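Side-chain contacts in transglutaminase-like enzymes, putative cysteine protease (Cytophaga hutchinsonii, PDB 3ISR), which probably acts as a cysteine protease of the transglutaminase-like superfamily, although its substrate is unknown: residues 95-100 and 225-230; 137-142 and 146-151; 207-210 and 214-217. All coordinates share one frame; numbering follows the deposited sequence.

In the fold
Contacts 1 and 2 lie on the same side of the chain's centre, their own centres about 12 Å apart, and meet directly where F229 packs on V146 and T150 of helix 142-156. The centre of contact 3 is about 21 Å from that of contact 1 and about 24 Å from that of contact 2. It shares a four-stranded antiparallel sheet with contact 1, since strands 215-222 and 225-229 are consecutive neighbours. Along the chain, contact 1 brackets the other two: contact 2 closes before contact 3 opens, and both fall between its halves. Contact 1 joins the N-terminal family region to the transglutaminase-like region, whereas D230 and H215 link contacts 1 and 3 in a pair consistent with the family's catalytic triad.

Contact 1: 95-100 and 225-230; sequences IDQRQE and NWIIFD
I95, next to last in strand 78-96, meets N225 at the start of strand 225-229; two residues further along each segment, Q97 meets I227. The close packing is carried by the delta-methyl of I95. Its CG1 branch is anti to the carbonyl carbon (chi1 -57°) and continues outward in an extended chi2, which carries CD1 across to the asparagine. There I95 CD1 lies 3.5 Å from N225 CG and 3.9 Å from N225 CB, the two side chains passing at a slant. Behind this pair the fit relaxes: I95 CD1 and I227 CD1 are 4.4 Å apart.

Q97 folds back at chi2 and gives its amide nitrogen two neighbours. NE2 donates to I95 O at 3.1 Å with an N-H...O angle of 157°; the carbonyl is approached from well above its plane, although the acceptor lies close to the plane of the glutamine amide. The same Q97 NE2 is 3.8 Å from I227 CD1, so the hydrogen bond settles the amide rotation and the isoleucine methyl packs beside it. The exposed side is that of D96, whose OD2 accepts from R98 N at 3.0 Å in an Asx turn; a type I turn follows from Q97 to E100.

The two segments flank the C-terminal part of the chain, with backbone hydrogen bonds running from I95 to G289 and from I228 to L290. No hydrogen bond crosses directly between 95-100 and 225-230. The junction of 95-100 with strand 225-229 therefore rests on van der Waals contact, while the polar Q97 amide is satisfied by I95 O of its own segment.

Contact 2: 137-142 and 146-151; sequences GKIENV and VLAITD
I139 turns its CG1 anti to the carbonyl carbon (chi1 -49°) and extends chi2 to 160°, which brings its delta-methyl to A148. The modelled 3.3 Å between I139 CD1 and A148 CB is shorter than usual for two methyl groups, so the exact closeness of the pair is doubtful. V146 has its CG2 anti to its own carbonyl carbon, beside the backbone nitrogen, and CG2 thus lies 3.5 Å from V142 O.

That carbonyl accepts from V146 N at 3.0 Å in a fairly straight bond, an i to i+4 link of the first helical turn, which N141 precedes at the N-cap position. One turn on, V146 O is gripped twice by T150: OG1 donates at 2.9 Å, and the backbone N reaches the same oxygen from the opposite face, so the hydroxyl is tied back to the carbonyl one turn earlier.

The loop follows helix 129-136 and leads into helix 142-156. The inner face of the latter packs V146 and T150 against F218 of strand 215-222 and F229 of strand 225-229, while I149 meets L191 and C192 of helix 181-194.

Contact 3: 207-210 and 214-217; sequences FKLN and FHAC
The backbones at L209 and H215 stay 8.2 Å apart between CA atoms, with no hydrogen bond across; 207-210 is a loop leading away from strand 199-206, and H215 belongs to strand 215-222. Side chains span the separation. L209 places CG anti to its backbone N (chi1 178°), sending one delta-methyl toward the histidine. L209 CD2 lies 4.0 Å from H215 ND1 and 4.1 Å from H215 CB, slanting past the imidazole, and approaches the preceding peptide as well, at 4.2 Å from F214 O. This is loose apolar covering of a polar ring: the leucine shields the ND1 side without bonding to it.

The other ring nitrogen is fixed instead, since H215 NE2 hydrogen-bonds to D230 OD2. D230 in turn is held through OD1 by T232 OG1, a second-shell partner that steadies the carboxylate. A histidine on strand 215-222 and an aspartate just after the neighbouring strand 225-229 are consistent with the His and Asp of the Cys-His-Asp triad of transglutaminase-like enzymes. L209 therefore packs beside the presumed catalytic histidine.

V235 touches both L209 and H215 from a loop. H215 also packs on A206 of strand 199-206 and L240 of strand 240-246, while F214 points away, meeting Y205 of strand 199-206 and V268 of strand 261-272.

Contact 1: 95-100 and 225-230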
loop_
_atom_site.group_PDB
_atom_site.type_symbol
_atom_site.label_atom_id
_atom_site.label_comp_id
_atom_site.label_asym_id
_atom_site.label_seq_id
_atom_site.Cartn_x
_atom_site.Cartn_y
_atom_site.Cartn_z
ATOM N N ILE B 95 -24.096 -15.394 27.504
ATOM C CA ILE B 95 -25.340 -14.722 27.186
ATOM C C ILE B 95 -25.910 -15.334 25.928
ATOM O O ILE B 95 -25.230 -15.414 24.909
ATOM C CB ILE B 95 -25.113 -13.193 27.001
ATOM C CG1 ILE B 95 -24.483 -12.600 28.262
ATOM C CG2 ILE B 95 -26.428 -12.485 26.634
ATOM C CD1 ILE B 95 -23.833 -11.270 28.055
ATOM N N ASP B 96 -27.149 -15.808 26.006
ATOM C CA ASP B 96 -27.785 -16.374 24.830
ATOM C C ASP B 96 -27.985 -15.295 23.764
ATOM O O ASP B 96 -28.321 -14.147 24.074
ATOM C CB ASP B 96 -29.108 -17.051 25.171
ATOM C CG ASP B 96 -29.556 -18.008 24.076
ATOM O OD1 ASP B 96 -29.066 -19.166 24.035
ATOM O OD2 ASP B 96 -30.389 -17.595 23.252
ATOM N N GLN B 97 -27.748 -15.681 22.514
ATOM C CA GLN B 97 -27.761 -14.769 21.378
ATOM C C GLN B 97 -28.866 -15.137 20.403
ATOM O O GLN B 97 -28.990 -14.513 19.352
ATOM C CB GLN B 97 -26.415 -14.832 20.638
ATOM C CG GLN B 97 -25.194 -14.508 21.480
ATOM C CD GLN B 97 -25.162 -13.065 21.928
ATOM O OE1 GLN B 97 -25.360 -12.138 21.124
ATOM N NE2 GLN B 97 -24.918 -12.857 23.205
ATOM N N ARG B 98 -29.656 -16.159 20.737
ATOM C CA ARG B 98 -30.679 -16.690 19.812
ATOM C C ARG B 98 -31.613 -15.600 19.270
ATOM O O ARG B 98 -32.007 -15.643 18.101
ATOM C CB ARG B 98 -31.481 -17.835 20.446
ATOM N N GLN B 99 -31.944 -14.617 20.108
ATOM C CA GLN B 99 -32.747 -13.470 19.657
ATOM C C GLN B 99 -31.870 -12.329 19.145
ATOM O O GLN B 99 -32.127 -11.163 19.465
ATOM C CB GLN B 99 -33.647 -12.938 20.788
ATOM C CG GLN B 99 -34.645 -13.935 21.366
ATOM C CD GLN B 99 -35.447 -13.354 22.523
ATOM O OE1 GLN B 99 -35.048 -12.362 23.139
ATOM N NE2 GLN B 99 -36.578 -13.974 22.825
ATOM N N GLU B 100 -30.851 -12.646 18.343
ATOM C CA GLU B 100 -29.952 -11.602 17.832
ATOM C C GLU B 100 -30.591 -10.685 16.774
ATOM O O GLU B 100 -31.337 -11.129 15.896
ATOM C CB GLU B 100 -28.635 -12.194 17.330
ATOM N N ASN B 225 -23.846 -5.921 24.926
ATOM C CA ASN B 225 -22.733 -6.527 25.637
ATOM C C ASN B 225 -21.523 -6.654 24.751
ATOM O O ASN B 225 -21.665 -6.974 23.580
ATOM C CB ASN B 225 -23.115 -7.927 26.114
ATOM C CG ASN B 225 -24.276 -7.905 27.088
ATOM O OD1 ASN B 225 -25.340 -8.449 26.808
ATOM N ND2 ASN B 225 -24.082 -7.263 28.230
ATOM N N TRP B 226 -20.335 -6.471 25.327
ATOM C CA TRP B 226 -19.089 -6.767 24.611
ATOM C C TRP B 226 -18.869 -8.283 24.659
ATOM O O TRP B 226 -18.745 -8.861 25.749
ATOM C CB TRP B 226 -17.909 -6.027 25.252
ATOM C CG TRP B 226 -17.935 -4.581 25.003
ATOM C CD1 TRP B 226 -18.308 -3.600 25.880
ATOM C CD2 TRP B 226 -17.599 -3.918 23.769
ATOM N NE1 TRP B 226 -18.217 -2.361 25.267
ATOM C CE2 TRP B 226 -17.783 -2.533 23.975
ATOM C CE3 TRP B 226 -17.151 -4.367 22.516
ATOM C CZ2 TRP B 226 -17.522 -1.576 22.971
ATOM C CZ3 TRP B 226 -16.901 -3.409 21.502
ATOM C CH2 TRP B 226 -17.094 -2.037 21.743
ATOM N N ILE B 227 -18.888 -8.926 23.491
ATOM C CA ILE B 227 -18.766 -10.363 23.405
ATOM C C ILE B 227 -17.373 -10.646 22.861
ATOM O O ILE B 227 -16.999 -10.094 21.830
ATOM C CB ILE B 227 -19.800 -10.975 22.438
ATOM C CG1 ILE B 227 -21.253 -10.585 22.814
ATOM C CG2 ILE B 227 -19.637 -12.506 22.362
ATOM C CD1 ILE B 227 -21.717 -11.013 24.234
ATOM N N ILE B 228 -16.640 -11.529 23.530
ATOM C CA ILE B 228 -15.268 -11.831 23.145
ATOM C C ILE B 228 -15.148 -12.886 22.043
ATOM O O ILE B 228 -15.910 -13.861 22.006
ATOM C CB ILE B 228 -14.415 -12.216 24.385
ATOM C CG1 ILE B 228 -12.917 -12.105 24.031
ATOM C CG2 ILE B 228 -14.788 -13.597 24.923
ATOM C CD1 ILE B 228 -12.049 -11.635 25.184
ATOM N N PHE B 229 -14.180 -12.693 21.145
ATOM C CA PHE B 229 -13.951 -13.611 20.017
ATOM C C PHE B 229 -12.454 -13.746 19.798
ATOM O O PHE B 229 -11.715 -12.800 20.024
ATOM C CB PHE B 229 -14.552 -13.060 18.727
ATOM C CG PHE B 229 -16.051 -13.034 18.716
ATOM C CD1 PHE B 229 -16.772 -14.095 18.183
ATOM C CD2 PHE B 229 -16.741 -11.939 19.236
ATOM C CE1 PHE B 229 -18.183 -14.072 18.173
ATOM C CE2 PHE B 229 -18.144 -11.909 19.246
ATOM C CZ PHE B 229 -18.864 -12.976 18.712
ATOM N N ASP B 230 -12.004 -14.900 19.323
ATOM C CA ASP B 230 -10.572 -15.093 19.102
ATOM C C ASP B 230 -10.387 -16.001 17.911
ATOM O O ASP B 230 -10.507 -17.213 18.032
ATOM C CB ASP B 230 -9.905 -15.693 20.356
ATOM C CG ASP B 230 -8.434 -16.011 20.157
ATOM O OD1 ASP B 230 -7.843 -15.654 19.121
ATOM O OD2 ASP B 230 -7.846 -16.660 21.050
#

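Contact 2: 137-142 and 146-151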
loop_
_atom_site.group_PDB
_atom_site.type_symbol
_atom_site.label_atom_id
_atom_site.label_comp_id
_atom_site.label_asym_id
_atom_site.label_seq_id
_atom_site.Cartn_x
_atom_site.Cartn_y
_atom_site.Cartn_z
ATOM N N GLY B 137 -22.112 -10.346 4.050
ATOM C CA GLY B 137 -23.340 -9.549 4.037
ATOM C C GLY B 137 -24.669 -10.281 4.154
ATOM O O GLY B 137 -25.652 -9.705 4.621
ATOM N N LYS B 138 -24.705 -11.545 3.739
ATOM C CA LYS B 138 -25.954 -12.317 3.701
ATOM C C LYS B 138 -26.386 -12.901 5.056
ATOM O O LYS B 138 -27.562 -13.213 5.241
ATOM C CB LYS B 138 -25.881 -13.413 2.630
ATOM N N ILE B 139 -25.452 -13.031 5.999
ATOM C CA ILE B 139 -25.754 -13.593 7.333
ATOM C C ILE B 139 -26.693 -12.670 8.129
ATOM O O ILE B 139 -26.451 -11.456 8.230
ATOM C CB ILE B 139 -24.466 -13.889 8.142
ATOM C CG1 ILE B 139 -23.480 -14.676 7.283
ATOM C CG2 ILE B 139 -24.793 -14.671 9.425
ATOM C CD1 ILE B 139 -22.072 -14.600 7.761
ATOM N N GLU B 140 -27.735 -13.265 8.714
ATOM C CA GLU B 140 -28.931 -12.537 9.162
ATOM C C GLU B 140 -28.958 -12.035 10.610
ATOM O O GLU B 140 -29.779 -11.173 10.942
ATOM C CB GLU B 140 -30.194 -13.361 8.868
ATOM N N ASN B 141 -28.123 -12.588 11.481
ATOM C CA ASN B 141 -28.023 -12.048 12.834
ATOM C C ASN B 141 -26.594 -11.680 13.233
ATOM O O ASN B 141 -25.639 -12.373 12.876
ATOM C CB ASN B 141 -28.715 -12.940 13.882
ATOM C CG ASN B 141 -27.840 -14.087 14.382
ATOM O OD1 ASN B 141 -28.000 -15.223 13.949
ATOM N ND2 ASN B 141 -26.944 -13.801 15.320
ATOM N N VAL B 142 -26.482 -10.582 13.974
ATOM C CA VAL B 142 -25.208 -9.982 14.322
ATOM C C VAL B 142 -24.213 -10.967 14.936
ATOM O O VAL B 142 -23.058 -11.016 14.516
ATOM C CB VAL B 142 -25.395 -8.739 15.231
ATOM C CG1 VAL B 142 -24.060 -8.121 15.574
ATOM C CG2 VAL B 142 -26.302 -7.703 14.544
ATOM N N VAL B 146 -20.526 -12.096 13.338
ATOM C CA VAL B 146 -19.185 -11.984 13.941
ATOM C C VAL B 146 -18.514 -13.348 14.068
ATOM O O VAL B 146 -17.301 -13.499 13.860
ATOM C CB VAL B 146 -19.197 -11.256 15.303
ATOM C CG1 VAL B 146 -17.755 -11.071 15.837
ATOM C CG2 VAL B 146 -19.859 -9.888 15.169
ATOM N N LEU B 147 -19.310 -14.357 14.381
ATOM C CA LEU B 147 -18.767 -15.682 14.481
ATOM C C LEU B 147 -18.276 -16.166 13.115
ATOM O O LEU B 147 -17.214 -16.795 13.032
ATOM C CB LEU B 147 -19.806 -16.643 15.075
ATOM C CG LEU B 147 -19.269 -18.035 15.375
ATOM C CD1 LEU B 147 -18.187 -17.975 16.450
ATOM C CD2 LEU B 147 -20.433 -18.973 15.785
ATOM N N ALA B 148 -19.019 -15.849 12.052
ATOM C CA ALA B 148 -18.588 -16.207 10.702
ATOM C C ALA B 148 -17.293 -15.493 10.307
ATOM O O ALA B 148 -16.454 -16.063 9.583
ATOM C CB ALA B 148 -19.671 -15.907 9.683
ATOM N N ILE B 149 -17.155 -14.245 10.756
ATOM C CA ILE B 149 -15.930 -13.484 10.524
ATOM C C ILE B 149 -14.766 -14.213 11.187
ATOM O O ILE B 149 -13.719 -14.443 10.563
ATOM C CB ILE B 149 -16.050 -12.028 11.060
ATOM C CG1 ILE B 149 -16.926 -11.207 10.110
ATOM C CG2 ILE B 149 -14.634 -11.354 11.215
ATOM C CD1 ILE B 149 -17.347 -9.855 10.673
ATOM N N THR B 150 -14.988 -14.615 12.436
ATOM C CA THR B 150 -13.975 -15.235 13.274
ATOM C C THR B 150 -13.567 -16.570 12.672
ATOM O O THR B 150 -12.373 -16.901 12.612
ATOM C CB THR B 150 -14.523 -15.395 14.718
ATOM O OG1 THR B 150 -14.836 -14.091 15.235
ATOM C CG2 THR B 150 -13.502 -16.037 15.621
ATOM N N ASP B 151 -14.555 -17.331 12.211
ATOM C CA ASP B 151 -14.275 -18.624 11.600
ATOM C C ASP B 151 -13.581 -18.455 10.236
ATOM O O ASP B 151 -12.641 -19.198 9.919
ATOM C CB ASP B 151 -15.554 -19.473 11.485
ATOM C CG ASP B 151 -16.073 -19.962 12.853
ATOM O OD1 ASP B 151 -15.314 -19.900 13.864
ATOM O OD2 ASP B 151 -17.249 -20.414 12.916
#

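Contact 3: 207-210 and 214-217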
loop_
_atom_site.group_PDB
_atom_site.type_symbol
_atom_site.label_atom_id
_atom_site.label_comp_id
_atom_site.label_asym_id
_atom_site.label_seq_id
_atom_site.Cartn_x
_atom_site.Cartn_y
_atom_site.Cartn_z
ATOM N N PHE B 207 -4.602 -18.364 30.054
ATOM C CA PHE B 207 -4.420 -19.714 30.587
ATOM C C PHE B 207 -4.399 -20.730 29.444
ATOM O O PHE B 207 -5.208 -20.651 28.518
ATOM C CB PHE B 207 -5.521 -20.050 31.611
ATOM C CG PHE B 207 -5.408 -21.442 32.206
ATOM C CD1 PHE B 207 -4.191 -21.913 32.701
ATOM C CD2 PHE B 207 -6.525 -22.270 32.277
ATOM C CE1 PHE B 207 -4.082 -23.204 33.261
ATOM C CE2 PHE B 207 -6.428 -23.567 32.833
ATOM C CZ PHE B 207 -5.205 -24.026 33.324
ATOM N N LYS B 208 -3.438 -21.647 29.500
ATOM C CA LYS B 208 -3.328 -22.756 28.549
ATOM C C LYS B 208 -2.854 -22.345 27.145
ATOM O O LYS B 208 -2.798 -23.183 26.237
ATOM C CB LYS B 208 -4.624 -23.594 28.492
ATOM N N LEU B 209 -2.483 -21.078 26.979
ATOM C CA LEU B 209 -1.771 -20.648 25.779
ATOM C C LEU B 209 -0.387 -21.290 25.720
ATOM O O LEU B 209 0.409 -21.146 26.645
ATOM C CB LEU B 209 -1.623 -19.129 25.730
ATOM C CG LEU B 209 -0.864 -18.527 24.544
ATOM C CD1 LEU B 209 -1.452 -18.959 23.207
ATOM C CD2 LEU B 209 -0.825 -17.005 24.651
ATOM N N ASN B 210 -0.132 -21.980 24.611
ATOM C CA ASN B 210 1.127 -22.659 24.333
ATOM C C ASN B 210 1.596 -22.238 22.921
ATOM O O ASN B 210 0.796 -22.290 21.971
ATOM C CB ASN B 210 0.914 -24.177 24.410
ATOM C CG ASN B 210 2.186 -24.944 24.740
ATOM O OD1 ASN B 210 2.186 -26.176 24.746
ATOM N ND2 ASN B 210 3.271 -24.229 25.017
ATOM N N PHE B 214 1.863 -13.044 25.829
ATOM C CA PHE B 214 0.719 -12.122 25.922
ATOM C C PHE B 214 -0.206 -12.490 24.786
ATOM O O PHE B 214 0.242 -13.030 23.777
ATOM C CB PHE B 214 1.161 -10.667 25.766
ATOM C CG PHE B 214 1.924 -10.130 26.946
ATOM C CD1 PHE B 214 1.290 -9.914 28.160
ATOM C CD2 PHE B 214 3.279 -9.834 26.839
ATOM C CE1 PHE B 214 2.001 -9.407 29.261
ATOM C CE2 PHE B 214 3.996 -9.323 27.939
ATOM C CZ PHE B 214 3.342 -9.106 29.146
ATOM N N HIS B 215 -1.500 -12.241 24.944
ATOM C CA HIS B 215 -2.429 -12.665 23.930
ATOM C C HIS B 215 -3.263 -11.479 23.507
ATOM O O HIS B 215 -3.479 -10.568 24.299
ATOM C CB HIS B 215 -3.326 -13.787 24.453
ATOM C CG HIS B 215 -4.055 -14.514 23.370
ATOM N ND1 HIS B 215 -3.402 -15.122 22.322
ATOM C CD2 HIS B 215 -5.373 -14.723 23.167
ATOM C CE1 HIS B 215 -4.287 -15.684 21.520
ATOM N NE2 HIS B 215 -5.493 -15.454 22.009
ATOM N N ALA B 216 -3.704 -11.485 22.261
ATOM C CA ALA B 216 -4.593 -10.437 21.754
ATOM C C ALA B 216 -5.778 -11.050 21.028
ATOM O O ALA B 216 -5.608 -11.988 20.260
ATOM C CB ALA B 216 -3.811 -9.478 20.806
ATOM N N CYS B 217 -6.976 -10.518 21.276
ATOM C CA CYS B 217 -8.140 -10.881 20.504
ATOM C C CYS B 217 -9.076 -9.681 20.416
ATOM O O CYS B 217 -8.628 -8.530 20.485
ATOM C CB CYS B 217 -8.812 -12.135 21.047
ATOM S SG CYS B 217 -9.162 -12.062 22.792
#